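Local coordinates for beta-ketoacyl-[acyl-carrier-protein] synthase FabY (Pseudomonas aeruginosa, PDB 4CW4), which catalyses the condensation of acetyl-CoA with malonyl-acyl carrier protein that gives acetoacetyl-acyl carrier protein, the primer of fatty acid synthesis, at residues D102-S113 / R154-L165; S185-Q193 / S231-G239. All blocks are in the same frame, centred on the assembly; numbering follows the deposited sequence. Where two conformers were deposited one is given.

Contact 1 (D102-S113 / R154-L165); sequences DAVHWHKVLELS and RCEFKVDSYRAL
Leu110 and Val159 meet near the middle of a two-stranded antiparallel ribbon, strands 104-112 and 155-163, with Leu110 CD2 3.6 Å from Val159 CG1. On the same face Leu112 sets CD1 obliquely against the CD2 side of the Phe157 ring. Strand 155-163 goes on to pair antiparallel, through Phe157 to Val159, with a strand of the second subunit, so the sheet continues across the dimer interface. Toward the other end, across from Ser161, Trp106 holds CG between its backbone N and carbonyl carbon (chi1 63°), which turns the indole toward strand 155-163, against Ser161 and Arg163. One indole face carries Lys108 CG; over the opposite one lies Arg163 CD, a CH-pi contact 3.8 Å from the centroid of the Trp106 five-membered ring. In the ring plane Trp106 NE1 donates to a water at 2.9 Å, which gives a hydrogen to Tyr162 O and is also hydrogen-bonded to Ser161 OG, itself held by Glu131 of the second subunit. Ala103 and Val104 both lie opposite Arg163, a classic beta bulge at the end of the ladder. The other face is more polar. His105 turns a ring edge toward the face of Tyr162, the planes 65° apart, while His105 NE2 donates an almost straight bond of 2.7 Å to Asp160 OD1, reaching that oxygen on its anti side and 30° out of the carboxylate plane. Asp160 OD2 has its own partner, Lys158 of the second subunit. At the far end Arg154 brings NH1 to 3.3 Å from Glu111 OE1 in a weakly hydrogen-bonded salt bridge, and its NE bonds weakly to Ser113 OG.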
loop_
_atom_site.group_PDB
_atom_site.type_symbol
_atom_site.label_atom_id
_atom_site.label_comp_id
_atom_site.label_asym_id
_atom_site.label_seq_id
_atom_site.Cartn_x
_atom_site.Cartn_y
_atom_site.Cartn_z
ATOM N N ASP A 102 7.872 -7.714 29.349
ATOM C CA ASP A 102 7.749 -8.876 30.219
ATOM C C ASP A 102 6.299 -9.178 30.627
ATOM O O ASP A 102 6.050 -10.109 31.394
ATOM C CB ASP A 102 8.596 -8.665 31.472
ATOM C CG ASP A 102 10.069 -8.649 31.166
ATOM O OD1 ASP A 102 10.547 -9.630 30.540
ATOM O OD2 ASP A 102 10.745 -7.660 31.525
ATOM N N ALA A 103 5.343 -8.409 30.115
ATOM C CA ALA A 103 3.951 -8.598 30.521
ATOM C C ALA A 103 2.981 -8.062 29.473
ATOM O O ALA A 103 2.373 -6.986 29.640
ATOM C CB ALA A 103 3.692 -7.953 31.875
ATOM N N VAL A 104 2.838 -8.814 28.389
ATOM C CA VAL A 104 1.872 -8.463 27.349
ATOM C C VAL A 104 0.644 -9.335 27.507
ATOM O O VAL A 104 0.732 -10.537 27.754
ATOM C CB VAL A 104 2.466 -8.542 25.899
ATOM C CG1 VAL A 104 3.621 -7.572 25.720
ATOM C CG2 VAL A 104 2.923 -9.926 25.552
ATOM N N HIS A 105 -0.510 -8.709 27.359
ATOM C CA HIS A 105 -1.785 -9.375 27.515
ATOM C C HIS A 105 -2.086 -10.328 26.364
ATOM O O HIS A 105 -1.800 -10.039 25.196
ATOM C CB HIS A 105 -2.909 -8.339 27.616
ATOM C CG HIS A 105 -4.282 -8.942 27.634
ATOM N ND1 HIS A 105 -5.030 -9.114 26.489
ATOM C CD2 HIS A 105 -5.043 -9.402 28.657
ATOM C CE1 HIS A 105 -6.186 -9.676 26.801
ATOM N NE2 HIS A 105 -6.222 -9.848 28.111
ATOM N N TRP A 106 -2.678 -11.461 26.718
ATOM C CA TRP A 106 -3.331 -12.331 25.755
ATOM C C TRP A 106 -4.428 -13.105 26.471
ATOM O O TRP A 106 -4.701 -12.855 27.644
ATOM C CB TRP A 106 -2.342 -13.280 25.070
ATOM C CG TRP A 106 -1.622 -14.270 25.956
ATOM C CD1 TRP A 106 -0.906 -14.008 27.101
ATOM C CD2 TRP A 106 -1.483 -15.675 25.715
ATOM N NE1 TRP A 106 -0.376 -15.172 27.596
ATOM C CE2 TRP A 106 -0.714 -16.208 26.763
ATOM C CE3 TRP A 106 -1.965 -16.542 24.722
ATOM C CZ2 TRP A 106 -0.403 -17.563 26.845
ATOM C CZ3 TRP A 106 -1.665 -17.884 24.815
ATOM C CH2 TRP A 106 -0.878 -18.378 25.855
ATOM N N HIS A 107 -5.064 -14.032 25.761
ATOM C CA HIS A 107 -6.042 -14.937 26.375
ATOM C C HIS A 107 -5.511 -16.361 26.341
ATOM O O HIS A 107 -5.123 -16.827 25.280
ATOM C CB HIS A 107 -7.364 -14.946 25.597
ATOM C CG HIS A 107 -8.138 -13.673 25.656
ATOM N ND1 HIS A 107 -8.932 -13.250 24.611
ATOM C CD2 HIS A 107 -8.267 -12.737 26.627
ATOM C CE1 HIS A 107 -9.496 -12.101 24.928
ATOM N NE2 HIS A 107 -9.122 -11.774 26.151
ATOM N N LYS A 108 -5.530 -17.072 27.464
ATOM C CA LYS A 108 -5.364 -18.519 27.429
ATOM C C LYS A 108 -6.723 -19.161 27.277
ATOM O O LYS A 108 -7.715 -18.646 27.785
ATOM C CB LYS A 108 -4.753 -19.047 28.722
ATOM C CG LYS A 108 -3.269 -18.798 28.881
ATOM C CD LYS A 108 -2.763 -19.597 30.071
ATOM C CE LYS A 108 -1.294 -19.379 30.342
ATOM N NZ LYS A 108 -0.856 -20.244 31.466
ATOM N N VAL A 109 -6.743 -20.307 26.610
ATOM C CA VAL A 109 -7.905 -21.177 26.601
ATOM C C VAL A 109 -7.890 -21.974 27.905
ATOM O O VAL A 109 -6.953 -22.722 28.176
ATOM C CB VAL A 109 -7.899 -22.128 25.412
ATOM C CG1 VAL A 109 -9.074 -23.117 25.501
ATOM C CG2 VAL A 109 -7.951 -21.339 24.104
ATOM N N LEU A 110 -8.930 -21.787 28.704
ATOM C CA LEU A 110 -9.084 -22.509 29.956
ATOM C C LEU A 110 -10.235 -23.492 29.803
ATOM O O LEU A 110 -11.399 -23.096 29.688
ATOM C CB LEU A 110 -9.352 -21.518 31.087
ATOM C CG LEU A 110 -9.665 -22.099 32.463
ATOM C CD1 LEU A 110 -8.512 -22.935 32.992
ATOM C CD2 LEU A 110 -9.987 -20.981 33.431
ATOM N N GLU A 111 -9.895 -24.773 29.764
ATOM C CA GLU A 111 -10.903 -25.810 29.641
ATOM C C GLU A 111 -11.422 -26.167 31.018
ATOM O O GLU A 111 -10.707 -26.770 31.812
ATOM C CB GLU A 111 -10.316 -27.055 28.975
ATOM C CG GLU A 111 -9.854 -26.821 27.554
ATOM C CD GLU A 111 -9.233 -28.060 26.934
ATOM O OE1 GLU A 111 -9.958 -29.068 26.769
ATOM O OE2 GLU A 111 -8.023 -28.028 26.617
ATOM N N LEU A 112 -12.663 -25.788 31.297
ATOM C CA LEU A 112 -13.289 -26.132 32.567
ATOM C C LEU A 112 -14.184 -27.322 32.395
ATOM O O LEU A 112 -15.038 -27.344 31.520
ATOM C CB LEU A 112 -14.095 -24.965 33.115
ATOM C CG LEU A 112 -13.255 -23.739 33.450
ATOM C CD1 LEU A 112 -14.046 -22.808 34.338
ATOM C CD2 LEU A 112 -11.938 -24.138 34.100
ATOM N N SER A 113 -13.961 -28.315 33.248
ATOM C CA SER A 113 -14.756 -29.526 33.269
ATOM C C SER A 113 -15.363 -29.688 34.648
ATOM O O SER A 113 -14.728 -29.371 35.658
ATOM C CB SER A 113 -13.888 -30.748 32.953
ATOM O OG SER A 113 -13.567 -30.808 31.572
ATOM N N ARG A 154 -17.293 -30.356 29.755
ATOM C CA ARG A 154 -16.103 -29.545 29.516
ATOM C C ARG A 154 -16.435 -28.430 28.537
ATOM O O ARG A 154 -17.104 -28.648 27.539
ATOM C CB ARG A 154 -14.950 -30.375 28.936
ATOM C CG ARG A 154 -13.653 -29.575 28.782
ATOM C CD ARG A 154 -12.594 -30.331 28.004
ATOM N NE ARG A 154 -12.241 -31.621 28.596
ATOM C CZ ARG A 154 -11.399 -32.492 28.041
ATOM N NH1 ARG A 154 -10.821 -32.219 26.875
ATOM N NH2 ARG A 154 -11.137 -33.643 28.649
ATOM N N CYS A 155 -15.961 -27.228 28.814
ATOM C CA CYS A 155 -16.053 -26.182 27.821
ATOM C C CYS A 155 -14.900 -25.226 27.975
ATOM O O CYS A 155 -14.136 -25.299 28.935
ATOM C CB CYS A 155 -17.374 -25.449 27.913
ATOM S SG CYS A 155 -17.583 -24.610 29.436
ATOM N N GLU A 156 -14.782 -24.344 26.996
ATOM C CA GLU A 156 -13.636 -23.475 26.878
ATOM C C GLU A 156 -14.007 -22.053 27.207
ATOM O O GLU A 156 -14.874 -21.458 26.575
ATOM C CB GLU A 156 -13.094 -23.514 25.450
ATOM C CG GLU A 156 -12.452 -24.832 25.085
ATOM C CD GLU A 156 -11.744 -24.767 23.759
ATOM O OE1 GLU A 156 -11.857 -23.730 23.083
ATOM O OE2 GLU A 156 -11.070 -25.750 23.401
ATOM N N PHE A 157 -13.348 -21.517 28.210
ATOM C CA PHE A 157 -13.363 -20.093 28.470
ATOM C C PHE A 157 -12.043 -19.503 28.006
ATOM O O PHE A 157 -11.044 -20.207 27.899
ATOM C CB PHE A 157 -13.543 -19.834 29.962
ATOM C CG PHE A 157 -14.895 -20.202 30.452
ATOM C CD1 PHE A 157 -15.964 -19.400 30.168
ATOM C CD2 PHE A 157 -15.114 -21.373 31.155
ATOM C CE1 PHE A 157 -17.237 -19.727 30.582
ATOM C CE2 PHE A 157 -16.374 -21.692 31.570
ATOM C CZ PHE A 157 -17.441 -20.853 31.285
ATOM N N LYS A 158 -12.058 -18.211 27.730
ATOM C CA LYS A 158 -10.814 -17.477 27.529
ATOM C C LYS A 158 -10.556 -16.598 28.745
ATOM O O LYS A 158 -11.455 -15.904 29.219
ATOM C CB LYS A 158 -10.864 -16.634 26.265
ATOM C CG LYS A 158 -10.360 -17.363 24.975
ATOM C CD LYS A 158 -10.987 -18.742 24.743
ATOM C CE LYS A 158 -12.462 -18.666 24.337
ATOM N NZ LYS A 158 -13.035 -20.003 23.874
ATOM N N VAL A 159 -9.336 -16.669 29.275
ATOM C CA VAL A 159 -8.967 -15.901 30.467
ATOM C C VAL A 159 -7.778 -14.984 30.173
ATOM O O VAL A 159 -6.863 -15.355 29.445
ATOM C CB VAL A 159 -8.645 -16.842 31.668
ATOM C CG1 VAL A 159 -9.853 -17.612 32.083
ATOM C CG2 VAL A 159 -7.501 -17.799 31.347
ATOM N N ASP A 160 -7.781 -13.799 30.774
ATOM C CA ASP A 160 -6.669 -12.874 30.650
ATOM C C ASP A 160 -5.421 -13.485 31.240
ATOM O O ASP A 160 -5.449 -14.052 32.336
ATOM C CB ASP A 160 -6.985 -11.566 31.358
ATOM C CG ASP A 160 -8.220 -10.917 30.817
ATOM O OD1 ASP A 160 -8.300 -10.729 29.589
ATOM O OD2 ASP A 160 -9.152 -10.681 31.605
ATOM N N SER A 161 -4.325 -13.347 30.512
ATOM C CA SER A 161 -3.030 -13.810 30.976
ATOM C C SER A 161 -1.944 -12.891 30.416
ATOM O O SER A 161 -2.205 -12.104 29.515
ATOM C CB SER A 161 -2.800 -15.251 30.533
ATOM O OG SER A 161 -1.748 -15.866 31.268
ATOM N N TYR A 162 -0.746 -12.981 30.983
ATOM C CA TYR A 162 0.363 -12.106 30.627
ATOM C C TYR A 162 1.607 -12.905 30.317
ATOM O O TYR A 162 1.946 -13.850 31.027
ATOM C CB TYR A 162 0.591 -11.084 31.747
ATOM C CG TYR A 162 -0.635 -10.232 31.887
ATOM C CD1 TYR A 162 -1.692 -10.617 32.702
ATOM C CD2 TYR A 162 -0.777 -9.078 31.126
ATOM C CE1 TYR A 162 -2.851 -9.860 32.764
ATOM C CE2 TYR A 162 -1.925 -8.315 31.192
ATOM C CZ TYR A 162 -2.956 -8.707 32.010
ATOM O OH TYR A 162 -4.104 -7.936 32.072
ATOM N N ARG A 163 2.297 -12.521 29.246
ATOM C CA ARG A 163 3.493 -13.241 28.832
ATOM C C ARG A 163 4.621 -12.286 28.500
ATOM O O ARG A 163 4.405 -11.097 28.290
ATOM C CB ARG A 163 3.198 -14.144 27.630
ATOM C CG ARG A 163 2.828 -13.373 26.357
ATOM C CD ARG A 163 2.462 -14.298 25.216
ATOM N NE ARG A 163 3.599 -15.143 24.849
ATOM C CZ ARG A 163 4.568 -14.796 24.007
ATOM N NH1 ARG A 163 4.547 -13.620 23.395
ATOM N NH2 ARG A 163 5.562 -15.639 23.778
ATOM N N ALA A 164 5.826 -12.833 28.444
ATOM C CA ALA A 164 6.995 -12.057 28.077
ATOM C C ALA A 164 7.282 -12.244 26.593
ATOM O O ALA A 164 7.122 -13.331 26.056
ATOM C CB ALA A 164 8.182 -12.473 28.895
ATOM N N LEU A 165 7.681 -11.161 25.940
ATOM C CA LEU A 165 8.171 -11.232 24.565
ATOM C C LEU A 165 9.641 -11.625 24.608
ATOM O O LEU A 165 10.361 -11.281 25.543
ATOM C CB LEU A 165 8.034 -9.871 23.882
ATOM C CG LEU A 165 6.640 -9.253 23.765
ATOM C CD1 LEU A 165 6.724 -7.840 23.213
ATOM C CD2 LEU A 165 5.764 -10.099 22.857
HETATM O O HOH W 1 0.713 -16.065 30.095
#

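Contact 2 (S185-Q193 / S231-G239); sequences SRFHPRGLQ and SQLDDNGFG
The Phe187 ring presents an edge to Asn236, whose OD1 lies near the ring plane, 4.2 Å from Phe187 CD1. Close by, the His188 ring has the carbonyl carbon of Ser185 over one face, within the type II turn Ser185 to His188; Phe267 meets the same imidazole edge-to-face, and Tyr183 OH is bonded to its ND1. The motif is a pair of loops meeting where each enters a helix: Pro189 is the N-cap residue of helix 190-204 and Gly237 that of helix 238-243, the latter following a type I turn from Asp234 to Gly237. The pyrrolidine of Pro189 lies against the 231-239 loop. Pro189 CB is 3.6 Å from Gln232 CB and 3.4 Å from Asp234 OD1, while CG and CD pass over the backbone and CB of Asn236. Beyond it Leu192 CD2 touches the amide end of Gln232 at about a right angle; that amide is held by the carbonyls of Leu258 and Phe260 through NE2 and by Ser228 through OE1. The Asp234 carboxylate sits at the start of helix 190-204, where the helix dipole would be expected to stabilise its negative charge. With CG between the backbone N and the carbonyl carbon (chi1 40°), the group swings so that Asp234 OD2 accepts from Arg190 N on its syn lone pair at 2.8 Å, with a nearly straight N-H (173°). Its OD1 receives a water that in turn accepts from Gly191 N, so the carboxylate serves Arg190 N directly and Gly191 N through the water. The Arg190 guanidinium instead pairs with Glu365. A second water donates to both Phe187 O and Asn236 O, and Asn236 ND2 adds a weak 3.4 Å bond to His188 O.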
loop_
_atom_site.group_PDB
_atom_site.type_symbol
_atom_site.label_atom_id
_atom_site.label_comp_id
_atom_site.label_asym_id
_atom_site.label_seq_id
_atom_site.Cartn_x
_atom_site.Cartn_y
_atom_site.Cartn_z
ATOM N N SER A 185 -5.617 15.298 18.291
ATOM C CA SER A 185 -5.303 13.973 17.759
ATOM C C SER A 185 -6.282 12.889 18.199
ATOM O O SER A 185 -6.011 11.696 18.012
ATOM C CB SER A 185 -3.923 13.577 18.234
ATOM O OG SER A 185 -3.921 13.564 19.649
ATOM N N ARG A 186 -7.407 13.293 18.780
ATOM C CA ARG A 186 -8.395 12.333 19.274
ATOM C C ARG A 186 -8.750 11.280 18.216
ATOM O O ARG A 186 -9.062 11.600 17.066
ATOM C CB ARG A 186 -9.654 13.059 19.764
ATOM C CG ARG A 186 -9.419 13.957 20.966
ATOM C CD ARG A 186 -10.685 14.724 21.350
ATOM N NE ARG A 186 -10.515 15.513 22.573
ATOM C CZ ARG A 186 -9.790 16.627 22.653
ATOM N NH1 ARG A 186 -9.148 17.090 21.586
ATOM N NH2 ARG A 186 -9.699 17.275 23.809
ATOM N N PHE A 187 -8.658 10.026 18.644
ATOM C CA PHE A 187 -8.958 8.838 17.850
ATOM C C PHE A 187 -8.019 8.529 16.681
ATOM O O PHE A 187 -8.263 7.590 15.925
ATOM C CB PHE A 187 -10.409 8.849 17.381
ATOM C CG PHE A 187 -11.398 8.773 18.502
ATOM C CD1 PHE A 187 -11.497 7.629 19.282
ATOM C CD2 PHE A 187 -12.225 9.840 18.778
ATOM C CE1 PHE A 187 -12.414 7.555 20.315
ATOM C CE2 PHE A 187 -13.139 9.777 19.806
ATOM C CZ PHE A 187 -13.233 8.637 20.577
ATOM N N HIS A 188 -6.933 9.272 16.550
ATOM C CA HIS A 188 -5.963 8.969 15.508
ATOM C C HIS A 188 -4.974 7.890 15.941
ATOM O O HIS A 188 -4.373 8.003 17.012
ATOM C CB HIS A 188 -5.175 10.222 15.169
ATOM C CG HIS A 188 -5.994 11.296 14.546
ATOM N ND1 HIS A 188 -5.519 12.576 14.370
ATOM C CD2 HIS A 188 -7.261 11.289 14.069
ATOM C CE1 HIS A 188 -6.453 13.309 13.789
ATOM N NE2 HIS A 188 -7.523 12.554 13.604
ATOM N N PRO A 189 -4.762 6.868 15.096
ATOM C CA PRO A 189 -3.622 5.977 15.328
ATOM C C PRO A 189 -2.297 6.735 15.433
ATOM O O PRO A 189 -2.121 7.820 14.828
ATOM C CB PRO A 189 -3.608 5.091 14.089
ATOM C CG PRO A 189 -4.999 5.102 13.589
ATOM C CD PRO A 189 -5.490 6.494 13.873
ATOM N N ARG A 190 -1.357 6.155 16.172
ATOM C CA ARG A 190 -0.054 6.788 16.403
ATOM C C ARG A 190 0.656 7.119 15.088
ATOM O O ARG A 190 1.257 8.179 14.978
ATOM C CB ARG A 190 0.817 5.885 17.267
ATOM C CG ARG A 190 2.182 6.481 17.608
ATOM C CD ARG A 190 2.864 5.657 18.674
ATOM N NE ARG A 190 4.205 6.139 18.982
ATOM C CZ ARG A 190 4.471 7.133 19.822
ATOM N NH1 ARG A 190 3.487 7.774 20.438
ATOM N NH2 ARG A 190 5.723 7.492 20.047
ATOM N N GLY A 191 0.549 6.248 14.090
ATOM C CA GLY A 191 1.194 6.515 12.810
ATOM C C GLY A 191 0.646 7.751 12.115
ATOM O O GLY A 191 1.362 8.421 11.388
ATOM N N LEU A 192 -0.633 8.049 12.338
ATOM C CA LEU A 192 -1.225 9.234 11.749
ATOM C C LEU A 192 -0.808 10.479 12.509
ATOM O O LEU A 192 -0.543 11.500 11.890
ATOM C CB LEU A 192 -2.741 9.114 11.646
ATOM C CG LEU A 192 -3.239 7.929 10.810
ATOM C CD1 LEU A 192 -4.717 8.120 10.451
ATOM C CD2 LEU A 192 -2.398 7.681 9.543
ATOM N N GLN A 193 -0.744 10.397 13.841
ATOM C CA GLN A 193 -0.213 11.491 14.643
ATOM C C GLN A 193 1.204 11.836 14.187
ATOM O O GLN A 193 1.535 13.002 14.005
ATOM C CB GLN A 193 -0.189 11.100 16.116
ATOM C CG GLN A 193 -1.556 10.741 16.698
ATOM C CD GLN A 193 -1.459 10.189 18.083
ATOM O OE1 GLN A 193 -0.394 10.144 18.682
ATOM N NE2 GLN A 193 -2.575 9.786 18.610
ATOM N N SER A 231 -0.113 -1.148 7.685
ATOM C CA SER A 231 -1.364 -0.459 8.041
ATOM C C SER A 231 -1.184 0.045 9.478
ATOM O O SER A 231 -0.202 -0.302 10.142
ATOM C CB SER A 231 -2.607 -1.362 7.932
ATOM O OG SER A 231 -2.688 -1.987 6.655
ATOM N N GLN A 232 -2.101 0.876 9.962
ATOM C CA GLN A 232 -2.046 1.332 11.347
ATOM C C GLN A 232 -2.708 0.255 12.196
ATOM O O GLN A 232 -3.926 0.072 12.132
ATOM C CB GLN A 232 -2.725 2.695 11.529
ATOM C CG GLN A 232 -1.944 3.883 10.914
ATOM C CD GLN A 232 -1.962 3.865 9.398
ATOM O OE1 GLN A 232 -0.922 3.730 8.752
ATOM N NE2 GLN A 232 -3.136 4.031 8.826
ATOM N N LEU A 233 -1.896 -0.468 12.970
ATOM C CA LEU A 233 -2.345 -1.686 13.640
ATOM C C LEU A 233 -2.655 -1.462 15.111
ATOM O O LEU A 233 -2.945 -2.429 15.829
ATOM C CB LEU A 233 -1.300 -2.800 13.489
ATOM C CG LEU A 233 -1.130 -3.355 12.064
ATOM C CD1 LEU A 233 -0.101 -4.458 12.022
ATOM C CD2 LEU A 233 -2.434 -3.867 11.491
ATOM N N ASP A 234 -2.628 -0.212 15.562
ATOM C CA ASP A 234 -2.990 0.066 16.952
ATOM C C ASP A 234 -4.517 0.061 17.161
ATOM O O ASP A 234 -5.281 -0.155 16.216
ATOM C CB ASP A 234 -2.282 1.297 17.530
ATOM C CG ASP A 234 -2.159 2.473 16.573
ATOM O OD1 ASP A 234 -2.182 2.305 15.333
ATOM O OD2 ASP A 234 -1.953 3.593 17.116
ATOM N N ASP A 235 -4.938 0.264 18.410
ATOM C CA ASP A 235 -6.345 0.133 18.787
ATOM C C ASP A 235 -7.246 1.052 17.955
ATOM O O ASP A 235 -8.349 0.669 17.582
ATOM C CB ASP A 235 -6.540 0.432 20.282
ATOM C CG ASP A 235 -5.890 -0.612 21.201
ATOM O OD1 ASP A 235 -5.537 -1.724 20.748
ATOM O OD2 ASP A 235 -5.747 -0.320 22.408
ATOM N N ASN A 236 -6.765 2.248 17.642
ATOM C CA ASN A 236 -7.552 3.233 16.900
ATOM C C ASN A 236 -7.644 2.954 15.405
ATOM O O ASN A 236 -8.371 3.647 14.696
ATOM C CB ASN A 236 -6.985 4.650 17.089
ATOM C CG ASN A 236 -7.355 5.247 18.412
ATOM O OD1 ASN A 236 -8.339 4.853 19.035
ATOM N ND2 ASN A 236 -6.585 6.222 18.838
ATOM N N GLY A 237 -6.888 1.968 14.923
ATOM C CA GLY A 237 -6.929 1.563 13.527
ATOM C C GLY A 237 -7.312 0.104 13.380
ATOM O O GLY A 237 -8.310 -0.363 13.990
ATOM N N PHE A 238 -6.545 -0.630 12.571
ATOM C CA PHE A 238 -6.877 -2.025 12.277
ATOM C C PHE A 238 -6.721 -2.943 13.500
ATOM O O PHE A 238 -7.241 -4.060 13.495
ATOM C CB PHE A 238 -6.053 -2.600 11.122
ATOM C CG PHE A 238 -6.542 -2.236 9.732
ATOM C CD1 PHE A 238 -7.554 -1.309 9.523
ATOM C CD2 PHE A 238 -5.967 -2.840 8.628
ATOM C CE1 PHE A 238 -7.985 -0.981 8.235
ATOM C CE2 PHE A 238 -6.397 -2.514 7.337
ATOM C CZ PHE A 238 -7.406 -1.586 7.144
ATOM N N GLY A 239 -6.013 -2.516 14.538
ATOM C CA GLY A 239 -6.030 -3.299 15.767
ATOM C C GLY A 239 -7.445 -3.380 16.315
ATOM O O GLY A 239 -7.941 -4.461 16.635
HETATM O O HOH W 2 -10.068 5.589 15.553
HETATM O O HOH W 3 -0.257 3.523 13.959
#

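Both contacts belong to the ketosynthase family region, and in sequence contact 1 is complete before contact 2 begins. Their centres are 26 Å apart and their nearest atoms about 9 Å, so they do not touch. Contact 1 is peripheral, its centre about 35 Å from that of the chain, whereas the centre of contact 2 is about 16 Å from it, on the same side. Each reaches the second subunit: the ribbon through a shared sheet, residues 231-239 through packing of Leu233 and Phe238. Neither lies at the inferred active-site Cys286 or the predicted active-site residues His439 and His477.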